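PDB 3E7Q: transcriptional regulator from Pseudomonas aeruginosa, which probably binds operator DNA as a dimeric repressor of the TetR family and so controls transcription of its target genes. Local coordinates for residues B[17-22]-B[42-47]; B[60-65]-B[124-129]; B[98-103]-B[168-173]; B[146-151]-B[195-200]. One frame throughout, in Å; residues are numbered along the deposited sequence.

Contact 1 of 4, residues B[17-22]-B[42-47]; sequences ALLIEA and AEAGVS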
# COMPACT_ATOMS: atom_id res chain seq x y z
N ALA B 17 -10.78 -24.53 4.00
CA ALA B 17 -9.73 -23.95 4.82
C ALA B 17 -8.33 -24.30 4.31
O ALA B 17 -7.43 -23.47 4.26
CB ALA B 17 -9.89 -24.44 6.26
N LEU B 18 -8.15 -25.58 3.97
CA LEU B 18 -6.88 -26.14 3.55
C LEU B 18 -6.48 -25.52 2.23
O LEU B 18 -5.38 -25.02 2.09
CB LEU B 18 -7.02 -27.66 3.44
CG LEU B 18 -5.82 -28.50 3.02
CD1 LEU B 18 -4.61 -28.26 3.93
CD2 LEU B 18 -6.23 -30.00 3.02
N LEU B 19 -7.43 -25.49 1.30
CA LEU B 19 -7.23 -24.84 0.01
C LEU B 19 -6.92 -23.32 0.10
O LEU B 19 -6.09 -22.83 -0.68
CB LEU B 19 -8.42 -25.08 -0.94
CG LEU B 19 -8.29 -26.18 -2.04
CD1 LEU B 19 -6.87 -26.39 -2.68
CD2 LEU B 19 -8.77 -27.51 -1.52
N ILE B 20 -7.58 -22.60 1.03
CA ILE B 20 -7.38 -21.17 1.23
C ILE B 20 -5.93 -20.96 1.64
O ILE B 20 -5.23 -20.14 1.03
CB ILE B 20 -8.41 -20.53 2.30
CG1 ILE B 20 -9.74 -20.17 1.63
CG2 ILE B 20 -7.82 -19.29 3.00
CD1 ILE B 20 -10.96 -20.23 2.52
N GLU B 21 -5.46 -21.74 2.62
CA GLU B 21 -4.05 -21.71 3.07
C GLU B 21 -3.02 -22.13 1.95
O GLU B 21 -1.93 -21.56 1.87
CB GLU B 21 -3.87 -22.55 4.37
CG GLU B 21 -2.43 -22.53 5.00
CD GLU B 21 -2.24 -23.46 6.26
OE1 GLU B 21 -2.08 -24.70 6.10
OE2 GLU B 21 -2.19 -22.92 7.41
N ALA B 22 -3.36 -23.12 1.11
CA ALA B 22 -2.50 -23.46 -0.05
C ALA B 22 -2.42 -22.31 -1.10
O ALA B 22 -1.33 -22.03 -1.67
CB ALA B 22 -2.96 -24.77 -0.71
N ALA B 42 0.12 -28.02 -5.30
CA ALA B 42 1.51 -28.29 -4.87
C ALA B 42 1.74 -27.85 -3.42
O ALA B 42 2.48 -28.51 -2.70
CB ALA B 42 2.54 -27.62 -5.79
N GLU B 43 1.08 -26.76 -3.00
CA GLU B 43 1.14 -26.30 -1.62
C GLU B 43 0.25 -27.17 -0.75
O GLU B 43 0.71 -27.60 0.29
CB GLU B 43 0.77 -24.83 -1.50
CG GLU B 43 1.68 -23.88 -2.34
CD GLU B 43 3.19 -23.90 -1.93
OE1 GLU B 43 3.49 -24.15 -0.73
OE2 GLU B 43 4.05 -23.63 -2.81
N ALA B 44 -0.98 -27.47 -1.20
CA ALA B 44 -1.94 -28.37 -0.48
C ALA B 44 -1.40 -29.80 -0.32
O ALA B 44 -1.85 -30.54 0.55
CB ALA B 44 -3.30 -28.41 -1.18
N GLY B 45 -0.46 -30.18 -1.17
CA GLY B 45 0.14 -31.53 -1.15
C GLY B 45 -0.82 -32.59 -1.68
O GLY B 45 -0.75 -33.78 -1.28
N VAL B 46 -1.76 -32.13 -2.52
CA VAL B 46 -2.80 -33.00 -3.13
C VAL B 46 -2.76 -32.81 -4.66
O VAL B 46 -2.22 -31.79 -5.15
CB VAL B 46 -4.25 -32.75 -2.55
CG1 VAL B 46 -4.20 -32.32 -1.08
CG2 VAL B 46 -5.01 -31.71 -3.36
N SER B 47 -3.35 -33.76 -5.39
CA SER B 47 -3.30 -33.70 -6.85
C SER B 47 -4.27 -32.66 -7.47
O SER B 47 -5.30 -32.27 -6.88
CB SER B 47 -3.53 -35.10 -7.48
OG SER B 47 -4.82 -35.20 -8.03
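A22 and A44 meet in the TetR-type DNA-binding domain, where helix 12-34 packs against helix 37-44, the first helix of the predicted helix-turn-helix motif. With only methyls at A22 and A44 the helices come very close, the nearest CA atoms being those of A22 and E43, 4.9 Å apart. A22 points its CB toward the other helix and sets it 3.4 Å from the backbone N of A44, while the two methyls, A22 CB and A44 CB, touch at 3.7 Å. The neighbouring E43 is used differently. It lays its CB 3.5 Å from A22 O, and a first torsion that leaves CG beside its own backbone N (chi1 -58°) keeps CG at that carbonyl too, 3.6 Å from A22 O. The chain then bends at chi2 (-62°), and the carboxylate heads off to a salt bridge with R29, further along helix 12-34. L19, one turn before A22, adds a looser touch, its CD1 lying 4.4 Å from A44 CB; the same leucine also rests on I40 and I51, so it packs against both helices of the motif. Between those helices comes the turn. G45 leaves the helix with positive phi (73°), and S47 sits at the N-cap of helix 48-54, where its OG makes a weak hydrogen bond to L50 N.

Contact 2 of 4, residues B[60-65]-B[124-129]; sequences ALVAEA and EAIGRV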
# COMPACT_ATOMS: atom_id res chain seq x y z
N ALA B 60 -11.20 -17.82 -8.92
CA ALA B 60 -12.14 -18.18 -7.89
C ALA B 60 -11.48 -18.64 -6.58
O ALA B 60 -11.99 -18.38 -5.50
CB ALA B 60 -13.01 -19.26 -8.40
N LEU B 61 -10.34 -19.32 -6.66
CA LEU B 61 -9.59 -19.72 -5.47
C LEU B 61 -8.98 -18.50 -4.80
O LEU B 61 -8.96 -18.41 -3.59
CB LEU B 61 -8.50 -20.76 -5.80
CG LEU B 61 -9.02 -22.16 -6.07
CD1 LEU B 61 -8.00 -23.05 -6.84
CD2 LEU B 61 -9.46 -22.82 -4.75
N VAL B 62 -8.51 -17.56 -5.59
CA VAL B 62 -7.85 -16.35 -5.03
C VAL B 62 -8.91 -15.43 -4.38
O VAL B 62 -8.71 -15.00 -3.23
CB VAL B 62 -7.00 -15.63 -6.09
CG1 VAL B 62 -6.58 -14.27 -5.62
CG2 VAL B 62 -5.75 -16.48 -6.50
N ALA B 63 -10.04 -15.20 -5.07
CA ALA B 63 -11.19 -14.51 -4.48
C ALA B 63 -11.65 -15.16 -3.18
O ALA B 63 -11.91 -14.47 -2.19
CB ALA B 63 -12.37 -14.43 -5.47
N GLU B 64 -11.72 -16.48 -3.13
CA GLU B 64 -12.06 -17.14 -1.85
C GLU B 64 -11.04 -16.87 -0.73
O GLU B 64 -11.43 -16.61 0.43
CB GLU B 64 -12.20 -18.64 -1.99
CG GLU B 64 -13.62 -19.21 -2.21
CD GLU B 64 -14.66 -18.80 -1.14
OE1 GLU B 64 -14.86 -19.54 -0.12
OE2 GLU B 64 -15.32 -17.76 -1.37
N ALA B 65 -9.76 -16.98 -1.04
CA ALA B 65 -8.70 -16.59 -0.09
C ALA B 65 -8.78 -15.10 0.36
O ALA B 65 -8.58 -14.80 1.55
CB ALA B 65 -7.33 -16.89 -0.63
N GLU B 124 -12.14 -8.87 -12.42
CA GLU B 124 -13.25 -8.07 -11.89
C GLU B 124 -13.82 -8.65 -10.60
O GLU B 124 -14.20 -7.89 -9.71
CB GLU B 124 -14.37 -7.73 -12.93
CG GLU B 124 -14.98 -6.20 -12.76
CD GLU B 124 -16.51 -6.08 -12.35
OE1 GLU B 124 -17.02 -6.83 -11.48
OE2 GLU B 124 -17.24 -5.19 -12.90
N ALA B 125 -13.86 -9.98 -10.51
CA ALA B 125 -14.29 -10.69 -9.31
C ALA B 125 -13.45 -10.33 -8.09
O ALA B 125 -14.00 -10.13 -7.00
CB ALA B 125 -14.30 -12.27 -9.56
N ILE B 126 -12.14 -10.21 -8.27
CA ILE B 126 -11.24 -9.78 -7.21
C ILE B 126 -11.43 -8.29 -6.87
O ILE B 126 -11.42 -7.90 -5.68
CB ILE B 126 -9.76 -10.12 -7.56
CG1 ILE B 126 -9.68 -11.67 -7.71
CG2 ILE B 126 -8.83 -9.52 -6.52
CD1 ILE B 126 -8.29 -12.26 -8.12
N GLY B 127 -11.63 -7.50 -7.94
CA GLY B 127 -12.05 -6.13 -7.85
C GLY B 127 -13.25 -5.93 -6.99
O GLY B 127 -13.29 -5.01 -6.18
N ARG B 128 -14.24 -6.80 -7.15
CA ARG B 128 -15.46 -6.67 -6.41
C ARG B 128 -15.27 -7.11 -4.94
O ARG B 128 -15.96 -6.58 -4.06
CB ARG B 128 -16.59 -7.45 -7.07
CG ARG B 128 -16.93 -7.05 -8.51
CD ARG B 128 -18.28 -7.73 -8.98
NE ARG B 128 -18.26 -9.22 -8.95
CZ ARG B 128 -17.95 -10.06 -9.97
NH1 ARG B 128 -17.59 -9.61 -11.18
NH2 ARG B 128 -17.98 -11.39 -9.77
N VAL B 129 -14.37 -8.07 -4.68
CA VAL B 129 -14.03 -8.39 -3.30
C VAL B 129 -13.39 -7.16 -2.66
O VAL B 129 -13.81 -6.76 -1.58
CB VAL B 129 -13.11 -9.63 -3.14
CG1 VAL B 129 -12.69 -9.78 -1.63
CG2 VAL B 129 -13.80 -10.85 -3.65
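Beside the A63 to I126 packing, the flat group is the guanidinium of R128: one face lies over A125 CA, 3.7 Å from the plane and near its centre, and E124 OE1 sits at the edge, in plane. R128 NH1 donates to that oxygen at 2.9 Å, nearly straight at 166°, though E124 OE1 receives it from above the carboxylate plane. This salt bridge closes over the outer side of helix 124-152, and the contact itself forms on the inner side, against helix 58-82. In TetR-family regulators a long helix such as 58-82 links the DNA-binding domain to the C-terminal domain, and here the first residues of helix 124-152 lie along it. The two short segments run almost parallel, 7° apart, with axes 9.4 Å from each other. No hydrogen bond crosses; the joint is wholly aliphatic, methyls and the I126 CG1 methylene. A63, a small residue, admits I126 from one turn and V129 from the next, with A63 CB 4.3 Å from V129 CG2. I126 also packs on F32 of helix 12-34 and on A119 and V120, so it touches the DNA-binding part and the C-terminal part at once. With chi2 extended (178°), I126 stretches its CD1 toward helix 58-82 to cross the V62 side chain obliquely, and the closest touch is I126 CD1 on V62 CG1 at 3.6 Å.

Contact 3 of 4, residues B[98-103]-B[168-173]; sequences ASFSAE and ALLDGL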
# COMPACT_ATOMS: atom_id res chain seq x y z
N ALA B 98 -6.09 -2.94 18.19
CA ALA B 98 -6.23 -4.16 17.38
C ALA B 98 -5.43 -4.08 16.08
O ALA B 98 -4.77 -5.07 15.67
CB ALA B 98 -7.67 -4.51 17.10
N SER B 99 -5.44 -2.90 15.47
CA SER B 99 -4.76 -2.66 14.17
C SER B 99 -3.25 -2.86 14.19
O SER B 99 -2.67 -3.21 13.18
CB SER B 99 -5.01 -1.24 13.67
OG SER B 99 -6.36 -1.03 13.25
N PHE B 100 -2.62 -2.63 15.33
CA PHE B 100 -1.17 -2.69 15.47
C PHE B 100 -0.75 -3.82 16.43
O PHE B 100 0.41 -3.92 16.82
CB PHE B 100 -0.65 -1.31 15.92
CG PHE B 100 -0.73 -0.27 14.83
CD1 PHE B 100 0.25 -0.16 13.90
CD2 PHE B 100 -1.83 0.61 14.73
CE1 PHE B 100 0.14 0.79 12.84
CE2 PHE B 100 -1.93 1.52 13.71
CZ PHE B 100 -0.94 1.62 12.79
N SER B 101 -1.69 -4.70 16.75
CA SER B 101 -1.44 -5.93 17.47
C SER B 101 -0.78 -6.89 16.51
O SER B 101 -0.87 -6.71 15.29
CB SER B 101 -2.77 -6.52 17.97
OG SER B 101 -3.53 -7.01 16.87
N ALA B 102 -0.09 -7.88 17.06
CA ALA B 102 0.62 -8.92 16.30
C ALA B 102 -0.28 -9.68 15.31
O ALA B 102 0.16 -10.08 14.25
CB ALA B 102 1.25 -9.89 17.28
N GLU B 103 -1.54 -9.85 15.64
CA GLU B 103 -2.52 -10.52 14.78
C GLU B 103 -2.70 -9.77 13.44
O GLU B 103 -2.40 -10.31 12.36
CB GLU B 103 -3.84 -10.68 15.54
CG GLU B 103 -3.79 -11.65 16.77
CD GLU B 103 -3.04 -11.09 18.02
OE1 GLU B 103 -3.10 -9.86 18.24
OE2 GLU B 103 -2.40 -11.88 18.79
N ALA B 168 -6.97 5.42 4.95
CA ALA B 168 -5.75 5.70 4.24
C ALA B 168 -4.52 5.72 5.16
O ALA B 168 -3.50 5.11 4.86
CB ALA B 168 -5.90 6.98 3.39
N LEU B 169 -4.63 6.39 6.31
CA LEU B 169 -3.54 6.49 7.29
C LEU B 169 -3.15 5.13 7.85
O LEU B 169 -1.96 4.81 7.92
CB LEU B 169 -3.89 7.41 8.43
CG LEU B 169 -2.87 7.63 9.59
CD1 LEU B 169 -1.57 8.18 9.05
CD2 LEU B 169 -3.46 8.55 10.68
N LEU B 170 -4.15 4.35 8.24
CA LEU B 170 -4.00 2.97 8.72
C LEU B 170 -3.35 2.06 7.73
O LEU B 170 -2.39 1.39 8.06
CB LEU B 170 -5.36 2.38 9.17
CG LEU B 170 -5.74 2.94 10.53
CD1 LEU B 170 -7.28 2.98 10.73
CD2 LEU B 170 -5.04 2.09 11.56
N ASP B 171 -3.86 2.09 6.49
CA ASP B 171 -3.27 1.35 5.35
C ASP B 171 -1.83 1.65 5.14
O ASP B 171 -1.01 0.73 4.98
CB ASP B 171 -3.98 1.69 4.02
CG ASP B 171 -5.27 0.95 3.83
OD1 ASP B 171 -5.61 0.13 4.67
OD2 ASP B 171 -6.00 1.27 2.85
N GLY B 172 -1.55 2.96 5.03
CA GLY B 172 -0.19 3.48 4.84
C GLY B 172 0.73 3.02 5.93
O GLY B 172 1.83 2.59 5.66
N LEU B 173 0.30 3.14 7.18
CA LEU B 173 1.07 2.67 8.31
C LEU B 173 1.27 1.16 8.37
O LEU B 173 2.34 0.66 8.72
CB LEU B 173 0.41 3.15 9.61
CG LEU B 173 0.43 4.67 9.88
CD1 LEU B 173 -0.36 4.77 11.07
CD2 LEU B 173 1.86 5.28 10.05
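F100 reaches L170 and L173 with the far end of its ring. From CB, a first torsion that sets CG beside the backbone N (chi1 -71°) swings the ring off the end of helix 88-99 and across to helix 159-179. On one flank CE1 is 4.0 Å from L173 CB; on the other CE2 is 3.8 Å from L170 CD2. CZ, at the tip, comes between them and lies 3.6 Å from L173 CD1. L173 CB stands in the ring plane at the edge, while the two leucine methyls approach obliquely. L170 CD2 has a second neighbour, S99 OG at 3.8 Å, a plain van der Waals touch, since that hydroxyl makes its hydrogen bond with F95 O. C193 of helix 186-204 packs on both F100 and L170. In TetR-family proteins the last two long helices of each subunit usually build the four-helix dimer interface, and helix 159-179 agrees with this: A168 and L173 each pack on the other's counterpart in the second subunit. L173 is thus shared, with F100 inside its own chain and A168 of the second subunit across the interface. Just past the ring the chain turns out of helix 88-99, and A98 O takes two donors from S101: its N at 3.3 Å and its OG at 2.6 Å, the hydroxyl tilted 22° from the carbonyl plane.

Contact 4 of 4, residues B[146-151]-B[195-200]; sequences RQLAEE and AWVDGL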
# COMPACT_ATOMS: atom_id res chain seq x y z
N ARG B 146 -19.07 9.24 13.27
CA ARG B 146 -20.36 9.88 13.51
C ARG B 146 -20.73 9.99 14.94
O ARG B 146 -21.27 11.01 15.33
CB ARG B 146 -21.47 9.12 12.85
CG ARG B 146 -21.41 9.35 11.38
CD ARG B 146 -22.65 8.93 10.71
NE ARG B 146 -22.52 9.38 9.35
CZ ARG B 146 -22.98 8.72 8.31
NH1 ARG B 146 -23.63 7.57 8.50
NH2 ARG B 146 -22.76 9.21 7.10
N GLN B 147 -20.49 8.94 15.71
CA GLN B 147 -20.60 9.02 17.18
C GLN B 147 -19.72 10.13 17.72
O GLN B 147 -20.19 10.99 18.45
CB GLN B 147 -20.19 7.67 17.78
CG GLN B 147 -20.77 7.40 19.09
CD GLN B 147 -20.17 6.20 19.81
OE1 GLN B 147 -19.40 5.44 19.26
NE2 GLN B 147 -20.55 6.04 21.04
N LEU B 148 -18.47 10.15 17.31
CA LEU B 148 -17.54 11.23 17.64
C LEU B 148 -18.05 12.62 17.35
O LEU B 148 -17.95 13.51 18.21
CB LEU B 148 -16.18 11.06 16.97
CG LEU B 148 -14.98 11.86 17.51
CD1 LEU B 148 -14.65 11.50 18.97
CD2 LEU B 148 -13.76 11.58 16.63
N ALA B 149 -18.58 12.79 16.15
CA ALA B 149 -19.16 14.04 15.70
C ALA B 149 -20.37 14.48 16.55
O ALA B 149 -20.50 15.67 16.89
CB ALA B 149 -19.55 13.92 14.21
N GLU B 150 -21.25 13.53 16.87
CA GLU B 150 -22.39 13.76 17.75
C GLU B 150 -21.94 14.17 19.20
O GLU B 150 -22.40 15.16 19.73
CB GLU B 150 -23.32 12.53 17.80
CG GLU B 150 -24.42 12.61 18.95
CD GLU B 150 -25.59 13.61 18.68
OE1 GLU B 150 -25.78 14.03 17.50
OE2 GLU B 150 -26.34 13.96 19.65
N GLU B 151 -20.99 13.44 19.77
CA GLU B 151 -20.35 13.83 21.05
C GLU B 151 -19.81 15.28 21.01
O GLU B 151 -19.87 16.03 22.00
CB GLU B 151 -19.22 12.85 21.39
CG GLU B 151 -19.68 11.43 21.76
CD GLU B 151 -18.51 10.49 22.06
OE1 GLU B 151 -17.34 10.93 22.21
OE2 GLU B 151 -18.76 9.29 22.19
N ALA B 195 -3.25 10.80 17.33
CA ALA B 195 -2.90 12.20 17.00
C ALA B 195 -3.77 12.76 15.89
O ALA B 195 -4.09 13.97 15.85
CB ALA B 195 -1.42 12.34 16.68
N TRP B 196 -4.14 11.89 14.95
CA TRP B 196 -5.06 12.25 13.90
C TRP B 196 -6.47 12.62 14.42
O TRP B 196 -7.09 13.58 13.98
CB TRP B 196 -5.21 11.03 12.97
CG TRP B 196 -6.08 11.27 11.82
CD1 TRP B 196 -5.68 11.72 10.63
CD2 TRP B 196 -7.52 11.05 11.70
NE1 TRP B 196 -6.74 11.80 9.77
CE2 TRP B 196 -7.88 11.42 10.40
CE3 TRP B 196 -8.52 10.59 12.56
CZ2 TRP B 196 -9.20 11.37 9.92
CZ3 TRP B 196 -9.83 10.53 12.09
CH2 TRP B 196 -10.15 10.90 10.76
N VAL B 197 -6.99 11.77 15.28
CA VAL B 197 -8.27 12.04 15.96
C VAL B 197 -8.21 13.32 16.75
O VAL B 197 -9.15 14.10 16.70
CB VAL B 197 -8.75 10.87 16.89
CG1 VAL B 197 -10.13 11.10 17.39
CG2 VAL B 197 -8.68 9.51 16.12
N ASP B 198 -7.08 13.53 17.46
CA ASP B 198 -6.86 14.78 18.20
C ASP B 198 -7.00 15.96 17.26
O ASP B 198 -7.64 16.96 17.59
CB ASP B 198 -5.44 14.89 18.80
CG ASP B 198 -5.19 13.96 19.97
OD1 ASP B 198 -6.10 13.31 20.51
OD2 ASP B 198 -4.02 13.90 20.37
N GLY B 199 -6.34 15.86 16.11
CA GLY B 199 -6.42 16.87 15.06
C GLY B 199 -7.82 17.24 14.63
O GLY B 199 -8.17 18.40 14.62
N LEU B 200 -8.61 16.25 14.26
CA LEU B 200 -10.06 16.44 14.09
C LEU B 200 -10.72 17.17 15.21
O LEU B 200 -11.33 18.17 15.02
CB LEU B 200 -10.77 15.11 14.00
CG LEU B 200 -10.99 14.39 12.70
CD1 LEU B 200 -12.03 13.28 13.01
CD2 LEU B 200 -11.48 15.24 11.59
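L148 points its side chain at helix 186-204, and V197 and L200 point back at it. L148 and V197 slant across one another and meet through single branches, L148 CD2 on V197 CG1 at 3.7 Å. CG of L148 (chi1 -163°) and CG1 of V197 (chi1 -172°) both lie opposite their backbone N, so both side chains stretch toward the facing helix. That reach is needed, because even the nearest CA atoms, those of L148 and V197, are 9.5 Å apart. L200, one turn on from V197, comes to the same methyl from further off, with CD1 4.4 Å from L148 CD2. Along its own helix L200 puts CG 4.0 Å above one face of the W196 indole, offset toward the rim, and V197 CG2 lies in plane at the edge of that ring. This is the C-terminal domain, where helix 124-152 is joined to the dimerising helix: W196 packs on W196 of the second subunit, and D198 makes salt bridges to R89 and to R207 of the second subunit. Further round, W154 packs on L148, F96 on V197 and F208 on L200. With methyl groups alone in touch and no hydrogen bond across, the two segments are held by shape and burial, and no directional bond between them sets their relative rotation.

Overall arrangement
Contacts 1 and 2 lie toward the DNA-binding end, about 17 Å apart between centres, and they touch where I20 packs on A65. Contact 4 is at the far end, its centre about 44 Å from that of contact 1 and on the other side of the chain's centre; contact 3 lies between, about 18 Å from contact 4 centre to centre and joined to it through L169 and W196. Helix 124-152 serves contacts 2 and 4. Contact 1 closes before the others open; contact 3 alternates along the chain with contacts 2 and 4. Contacts 3 and 4 also touch the second subunit, while contact 2 joins the DNA-binding end to helix 124-152, so the all-helical chain probably couples the two ends.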